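Local coordinates for protein tyrosinase (PDB 5ZRD) that catalyses, through a pair of copper ions, the ortho-hydroxylation of monophenols to catechols and probably their further oxidation to quinones, at residues E206-T209 against E210-N213. Residues are numbered along the deposited sequence; the frame is centred on the assembly and turned at random.
Sequences EKNT and ELLN
E210 opens the second of two successive helical turns, and its N donates a hydrogen bond to the carbonyl O of E206 at 3.1 Å. With chi1 at -70° its CG swings beside its own backbone N and passes 3.5 Å from E206 O, so the extended chain runs back alongside the preceding turn. E210 CB meanwhile sits 3.4 Å from K207 O. L211 N makes the straightest of the four hydrogen bonds, 2.8 Å to K207 O with an N-H...O angle of 163°. The L211 CG also rests against K207 O, off to one side of the carbonyl plane, while CD2 comes within 4.3 Å of K207 NZ; the leucine also packs on F202. L212 N reaches N208 O at 2.9 Å, almost in line with the carbonyl, and its buried side chain packs on I129. At N213 the backbone N donates a hydrogen bond to T209 O, and the two side chains run side by side, with T209 CG2 3.7 Å from N213 ND2. The side-chain amides of N208 and N213 reach out of this i to i+4 hydrogen-bonded alpha-helix: N208 ND2 donates a hydrogen bond to F202 O, and N213 OD1 accepts one from I129 N. Both turns belong to the early part of helix 205-221, which follows helix 189-200 in the tyrosinase central domain; L212 lies about 11 Å, side chain to side chain, from the copper ligand H281 on helix 274-285.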
loop_
_atom_site.group_PDB
_atom_site.type_symbol
_atom_site.label_atom_id
_atom_site.label_comp_id
_atom_site.label_asym_id
_atom_site.label_seq_id
_atom_site.Cartn_x
_atom_site.Cartn_y
_atom_site.Cartn_z
ATOM N N GLU A 206 -4.021 -48.065 16.554
ATOM C CA GLU A 206 -3.228 -48.593 17.675
ATOM C C GLU A 206 -1.748 -48.546 17.289
ATOM O O GLU A 206 -0.913 -48.240 18.118
ATOM C CB GLU A 206 -3.635 -50.011 18.093
ATOM C CG GLU A 206 -5.112 -50.148 18.436
ATOM C CD GLU A 206 -5.421 -51.045 19.627
ATOM O OE1 GLU A 206 -5.224 -52.280 19.505
ATOM O OE2 GLU A 206 -5.857 -50.509 20.679
ATOM N N LYS A 207 -1.445 -48.848 16.036
ATOM C CA LYS A 207 -0.074 -48.848 15.560
ATOM C C LYS A 207 0.478 -47.407 15.575
ATOM O O LYS A 207 1.644 -47.165 15.959
ATOM C CB LYS A 207 -0.062 -49.490 14.174
ATOM C CG LYS A 207 1.195 -49.262 13.350
ATOM C CD LYS A 207 2.449 -49.880 13.934
ATOM C CE LYS A 207 3.392 -50.325 12.836
ATOM N NZ LYS A 207 4.757 -50.537 13.359
ATOM N N ASN A 208 -0.385 -46.460 15.186
ATOM C CA ASN A 208 -0.086 -45.039 15.161
ATOM C C ASN A 208 0.349 -44.583 16.562
ATOM O O ASN A 208 1.397 -44.003 16.688
ATOM C CB ASN A 208 -1.267 -44.246 14.580
ATOM C CG ASN A 208 -1.425 -44.473 13.089
ATOM O OD1 ASN A 208 -0.536 -45.028 12.440
ATOM N ND2 ASN A 208 -2.538 -44.038 12.525
ATOM N N THR A 209 -0.432 -44.906 17.597
ATOM C CA THR A 209 -0.094 -44.616 19.005
ATOM C C THR A 209 1.235 -45.261 19.422
ATOM O O THR A 209 2.004 -44.675 20.206
ATOM C CB THR A 209 -1.203 -45.118 19.939
ATOM O OG1 THR A 209 -2.368 -44.374 19.637
ATOM C CG2 THR A 209 -0.900 -44.973 21.414
ATOM N N GLU A 210 1.499 -46.472 18.949
ATOM C CA GLU A 210 2.817 -47.112 19.233
ATOM C C GLU A 210 3.940 -46.292 18.586
ATOM O O GLU A 210 4.959 -46.012 19.241
ATOM C CB GLU A 210 2.858 -48.580 18.778
ATOM C CG GLU A 210 1.978 -49.486 19.639
ATOM C CD GLU A 210 1.762 -50.904 19.124
ATOM O OE1 GLU A 210 2.584 -51.381 18.323
ATOM O OE2 GLU A 210 0.757 -51.522 19.526
ATOM N N LEU A 211 3.753 -45.922 17.319
ATOM C CA LEU A 211 4.755 -45.133 16.627
ATOM C C LEU A 211 4.988 -43.801 17.360
ATOM O O LEU A 211 6.155 -43.344 17.505
ATOM C CB LEU A 211 4.293 -44.886 15.189
ATOM C CG LEU A 211 4.422 -46.082 14.239
ATOM C CD1 LEU A 211 3.786 -45.761 12.893
ATOM C CD2 LEU A 211 5.878 -46.482 14.039
ATOM N N LEU A 212 3.907 -43.173 17.819
ATOM C CA LEU A 212 4.043 -41.876 18.458
ATOM C C LEU A 212 4.806 -42.088 19.772
ATOM O O LEU A 212 5.718 -41.344 20.094
ATOM C CB LEU A 212 2.656 -41.257 18.660
ATOM C CG LEU A 212 2.572 -40.059 19.613
ATOM C CD1 LEU A 212 3.482 -38.932 19.161
ATOM C CD2 LEU A 212 1.165 -39.554 19.713
ATOM N N ASN A 213 4.474 -43.129 20.508
ATOM C CA ASN A 213 5.055 -43.273 21.845
ATOM C C ASN A 213 6.548 -43.530 21.692
ATOM O O ASN A 213 7.410 -43.008 22.428
ATOM C CB ASN A 213 4.332 -44.338 22.680
ATOM C CG ASN A 213 3.060 -43.783 23.275
ATOM O OD1 ASN A 213 2.963 -42.565 23.475
ATOM N ND2 ASN A 213 2.085 -44.646 23.527
#